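Local coordinates for protein N-acyl-D-glutamate deacylase (Bordetella bronchiseptica, PDB 3GIP) that removes the acyl group from N-acyl-D-glutamate by hydrolysis, as a zinc-containing member of the amidohydrolase superfamily, at residues 320-323 / 328-331; 323-328 / 334-339. All blocks are in the same frame, centred on the assembly; numbering follows the deposited sequence.

In the fold
Contacts 1 and 2 are two levels of one small helical pair, helices 318-325 and 329-336, joined by a tight turn. Contact 1 lies beside the turn, at the start of the second helix; contact 2 reaches from the turn to the far end of that helix. Their centres are about 5 Å apart, and they share Ala323 and Asp328. Ala322 O and Cys327 N, 3.1 Å apart, join them through a probable hydrogen bond, and Ile321 CD1 packs on Leu336 CD1 at 4.0 Å. Both centres lie more than 30 Å from the centre of the chain, and none of the zinc ligands Cys95, His218 and His248 belongs to either contact.

Contact 1 (320-323 / 328-331)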
loop_
_atom_site.group_PDB
_atom_site.type_symbol
_atom_site.label_atom_id
_atom_site.label_comp_id
_atom_site.label_asym_id
_atom_site.label_seq_id
_atom_site.Cartn_x
_atom_site.Cartn_y
_atom_site.Cartn_z
ATOM N N ASP A 320 12.430 -27.840 4.844
ATOM C CA ASP A 320 13.730 -28.107 5.458
ATOM C C ASP A 320 13.593 -28.146 6.973
ATOM O O ASP A 320 14.222 -28.967 7.641
ATOM C CB ASP A 320 14.757 -27.030 5.079
ATOM C CG ASP A 320 15.189 -27.110 3.628
ATOM O OD1 ASP A 320 14.911 -28.135 2.967
ATOM O OD2 ASP A 320 15.823 -26.145 3.152
ATOM N N ILE A 321 12.775 -27.248 7.513
ATOM C CA ILE A 321 12.557 -27.195 8.952
ATOM C C ILE A 321 11.897 -28.494 9.403
ATOM O O ILE A 321 12.341 -29.128 10.363
ATOM C CB ILE A 321 11.650 -26.009 9.325
ATOM C CG1 ILE A 321 12.346 -24.697 8.964
ATOM C CG2 ILE A 321 11.323 -26.055 10.817
ATOM C CD1 ILE A 321 11.440 -23.472 9.031
ATOM N N ALA A 322 10.843 -28.893 8.699
ATOM C CA ALA A 322 10.123 -30.120 9.028
ATOM C C ALA A 322 11.036 -31.340 8.970
ATOM O O ALA A 322 11.013 -32.191 9.859
ATOM C CB ALA A 322 8.946 -30.300 8.078
ATOM N N ALA A 323 11.842 -31.430 7.919
ATOM C CA ALA A 323 12.751 -32.560 7.769
ATOM C C ALA A 323 13.745 -32.612 8.924
ATOM O O ALA A 323 14.061 -33.685 9.440
ATOM C CB ALA A 323 13.492 -32.456 6.442
ATOM N N ASP A 328 5.973 -33.669 9.993
ATOM C CA ASP A 328 5.446 -33.222 8.706
ATOM C C ASP A 328 5.404 -31.697 8.666
ATOM O O ASP A 328 5.556 -31.039 9.694
ATOM C CB ASP A 328 4.056 -33.820 8.428
ATOM C CG ASP A 328 3.047 -33.507 9.512
ATOM O OD1 ASP A 328 2.874 -32.322 9.853
ATOM O OD2 ASP A 328 2.406 -34.456 10.014
ATOM N N LYS A 329 5.216 -31.135 7.478
ATOM C CA LYS A 329 5.197 -29.687 7.327
ATOM C C LYS A 329 4.080 -28.963 8.065
ATOM O O LYS A 329 4.289 -27.862 8.571
ATOM C CB LYS A 329 5.163 -29.316 5.842
ATOM C CG LYS A 329 6.488 -29.565 5.133
ATOM C CD LYS A 329 6.442 -29.125 3.678
ATOM C CE LYS A 329 5.569 -30.042 2.840
ATOM N NZ LYS A 329 5.449 -29.539 1.440
ATOM N N THR A 330 2.896 -29.564 8.126
ATOM C CA THR A 330 1.784 -28.925 8.814
ATOM C C THR A 330 2.109 -28.802 10.299
ATOM O O THR A 330 1.838 -27.772 10.920
ATOM C CB THR A 330 0.483 -29.726 8.636
ATOM O OG1 THR A 330 0.218 -29.896 7.238
ATOM C CG2 THR A 330 -0.682 -28.982 9.270
ATOM N N THR A 331 2.697 -29.854 10.860
ATOM C CA THR A 331 3.078 -29.859 12.266
ATOM C C THR A 331 4.156 -28.810 12.513
ATOM O O THR A 331 4.104 -28.075 13.495
ATOM C CB THR A 331 3.608 -31.242 12.685
ATOM O OG1 THR A 331 2.543 -32.198 12.592
ATOM C CG2 THR A 331 4.139 -31.215 14.114
#
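Ala322 and Lys329 are the nearest residues of segments 320-323 and 328-331, their CA atoms 5.2 Å apart. The lysine can be traced outward from this point. Lys329 CB lies 4.5 Å from Ala322 CB, and Lys329 CG then closes the gap to 3.9 Å. CG stands beside its own backbone N (chi1 -73°), a torsion that lays the start of the chain against the methyl group. From CD onward the chain leaves Ala322 and bends at chi3; the side chain also touches Leu318 and Ala319. NZ donates to the carbonyl oxygen of Ala296, with Glu297 and Asp300 as long, weak ionic partners. The same methyl group of Ala322 also rests 3.8 Å from Asp328 O. Asp328 is the N-cap of the second helix: its OD1 accepts from Thr331 N at 2.7 Å, nearly along the C-O axis, and from Thr331 OG1 at 2.8 Å, which arrives from above the carboxylate plane. The two grips should fix the rotation of the carboxylate. What crosses between the segments is therefore van der Waals contact with one small methyl, while Asp328 OD1 and Lys329 NZ find their polar partners away from this interface.

Contact 2 (323-328 / 334-339); sequences ARWGCD and RRLAPA
Trp325 and Arg335 run past one another in opposite directions, the indole plane and the guanidinium plane only 20° apart but the two groups not stacked. It is the aliphatic part of the arginine that touches the ring: CB approaches CZ3 to 3.8 Å, coming in obliquely, and CD lies 4.1 Å from CE3. Because the arginine chain is extended from CG to NE, its guanidinium is carried back along the indole to the root of the tryptophan side chain, where NH1 lies 4.2 Å from Trp325 CB. Leu336 crosses the outer end of the indole at a slant, its CD2 3.8 Å from CH2. The indole also meets the ring of His310, their planes at about 50°, and Leu336 continues inward onto Leu318 and Ile304.

Helix 318-325 ends in a Schellman motif. Gly326, with positive phi, is its C-prime residue; of the motif's two bonds, the one from Gly326 N to Ala323 O is weak, and the other is made by Cys327 N. Past the glycine, the chain turns Cys327 toward helix 329-336. With chi1 at 64°, SG sits between the backbone N and the carbonyl carbon and comes over one face of the Arg335 guanidinium, 4.2 Å from NH1 and displaced toward the rim of the group. A water lies in the guanidinium plane at its edge, accepting from Arg335 NH1 at 2.9 Å and donating to Trp325 O at 2.7 Å. It thereby ties the arginine's tip to a carbonyl in the last turn of helix 318-325. Leu336 O is hydrogen-bonded to Ser307 OG, and after it a cis peptide before Pro338 leads the chain into strand 339-343, the middle strand of a three-stranded antiparallel sheet.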
loop_
_atom_site.group_PDB
_atom_site.type_symbol
_atom_site.label_atom_id
_atom_site.label_comp_id
_atom_site.label_asym_id
_atom_site.label_seq_id
_atom_site.Cartn_x
_atom_site.Cartn_y
_atom_site.Cartn_z
ATOM N N ALA A 323 11.842 -31.430 7.919
ATOM C CA ALA A 323 12.751 -32.560 7.769
ATOM C C ALA A 323 13.745 -32.612 8.924
ATOM O O ALA A 323 14.061 -33.685 9.440
ATOM C CB ALA A 323 13.492 -32.456 6.442
ATOM N N ARG A 324 14.241 -31.450 9.329
ATOM C CA ARG A 324 15.205 -31.380 10.418
ATOM C C ARG A 324 14.588 -31.793 11.752
ATOM O O ARG A 324 15.250 -32.413 12.583
ATOM C CB ARG A 324 15.779 -29.962 10.524
ATOM C CG ARG A 324 16.843 -29.814 11.602
ATOM C CD ARG A 324 17.582 -28.488 11.495
ATOM N NE ARG A 324 16.744 -27.330 11.801
ATOM C CZ ARG A 324 16.359 -26.421 10.909
ATOM N NH1 ARG A 324 16.723 -26.527 9.636
ATOM N NH2 ARG A 324 15.630 -25.383 11.295
ATOM N N TRP A 325 13.319 -31.452 11.952
ATOM C CA TRP A 325 12.629 -31.784 13.195
ATOM C C TRP A 325 12.041 -33.188 13.189
ATOM O O TRP A 325 11.634 -33.701 14.231
ATOM C CB TRP A 325 11.515 -30.773 13.469
ATOM C CG TRP A 325 12.007 -29.380 13.728
ATOM C CD1 TRP A 325 13.296 -28.992 13.954
ATOM C CD2 TRP A 325 11.208 -28.197 13.830
ATOM N NE1 TRP A 325 13.351 -27.639 14.192
ATOM C CE2 TRP A 325 12.081 -27.126 14.122
ATOM C CE3 TRP A 325 9.835 -27.938 13.703
ATOM C CZ2 TRP A 325 11.626 -25.813 14.292
ATOM C CZ3 TRP A 325 9.381 -26.630 13.872
ATOM C CH2 TRP A 325 10.277 -25.586 14.164
ATOM N N GLY A 326 11.982 -33.800 12.013
ATOM C CA GLY A 326 11.433 -35.141 11.910
ATOM C C GLY A 326 9.919 -35.206 12.015
ATOM O O GLY A 326 9.369 -36.191 12.509
ATOM N N CYS A 327 9.242 -34.156 11.556
ATOM C CA CYS A 327 7.780 -34.101 11.583
ATOM C C CYS A 327 7.284 -33.636 10.216
ATOM O O CYS A 327 8.092 -33.264 9.359
ATOM C CB CYS A 327 7.296 -33.129 12.666
ATOM S SG CYS A 327 7.767 -31.399 12.400
ATOM N N ASP A 328 5.973 -33.669 9.993
ATOM C CA ASP A 328 5.446 -33.222 8.706
ATOM C C ASP A 328 5.404 -31.697 8.666
ATOM O O ASP A 328 5.556 -31.039 9.694
ATOM C CB ASP A 328 4.056 -33.820 8.428
ATOM C CG ASP A 328 3.047 -33.507 9.512
ATOM O OD1 ASP A 328 2.874 -32.322 9.853
ATOM O OD2 ASP A 328 2.406 -34.456 10.014
ATOM N N ARG A 334 2.715 -25.379 12.581
ATOM C CA ARG A 334 2.018 -25.111 13.831
ATOM C C ARG A 334 2.999 -24.788 14.956
ATOM O O ARG A 334 2.714 -23.948 15.809
ATOM C CB ARG A 334 1.144 -26.307 14.210
ATOM C CG ARG A 334 -0.031 -26.496 13.268
ATOM C CD ARG A 334 -0.755 -27.809 13.511
ATOM N NE ARG A 334 -1.878 -27.975 12.592
ATOM C CZ ARG A 334 -2.488 -29.133 12.360
ATOM N NH1 ARG A 334 -2.084 -30.235 12.978
ATOM N NH2 ARG A 334 -3.505 -29.188 11.510
ATOM N N ARG A 335 4.157 -25.444 14.955
ATOM C CA ARG A 335 5.157 -25.198 15.988
ATOM C C ARG A 335 5.826 -23.841 15.805
ATOM O O ARG A 335 6.326 -23.253 16.764
ATOM C CB ARG A 335 6.227 -26.292 15.978
ATOM C CG ARG A 335 5.727 -27.671 16.358
ATOM C CD ARG A 335 6.891 -28.648 16.430
ATOM N NE ARG A 335 6.455 -30.027 16.625
ATOM C CZ ARG A 335 7.280 -31.069 16.637
ATOM N NH1 ARG A 335 8.584 -30.884 16.470
ATOM N NH2 ARG A 335 6.807 -32.297 16.806
ATOM N N LEU A 336 5.836 -23.354 14.567
ATOM C CA LEU A 336 6.444 -22.066 14.244
ATOM C C LEU A 336 5.554 -20.880 14.595
ATOM O O LEU A 336 6.032 -19.750 14.701
ATOM C CB LEU A 336 6.773 -22.008 12.748
ATOM C CG LEU A 336 7.939 -22.869 12.260
ATOM C CD1 LEU A 336 7.893 -22.977 10.740
ATOM C CD2 LEU A 336 9.256 -22.262 12.723
ATOM N N ALA A 337 4.265 -21.141 14.777
ATOM C CA ALA A 337 3.302 -20.088 15.082
ATOM C C ALA A 337 3.523 -19.385 16.417
ATOM O O ALA A 337 3.863 -20.019 17.421
ATOM C CB ALA A 337 1.889 -20.655 15.027
ATOM N N PRO A 338 3.341 -18.053 16.441
ATOM C CA PRO A 338 2.972 -17.227 15.284
ATOM C C PRO A 338 4.175 -16.934 14.397
ATOM O O PRO A 338 5.283 -16.707 14.890
ATOM C CB PRO A 338 2.404 -15.964 15.925
ATOM C CG PRO A 338 3.192 -15.852 17.180
ATOM C CD PRO A 338 3.228 -17.274 17.687
ATOM N N ALA A 339 3.949 -16.929 13.088
ATOM C CA ALA A 339 5.023 -16.681 12.138
ATOM C C ALA A 339 4.493 -16.090 10.842
ATOM O O ALA A 339 3.289 -15.912 10.671
ATOM C CB ALA A 339 5.756 -17.986 11.842
HETATM O O HOH W 1 10.937 -32.600 16.542
#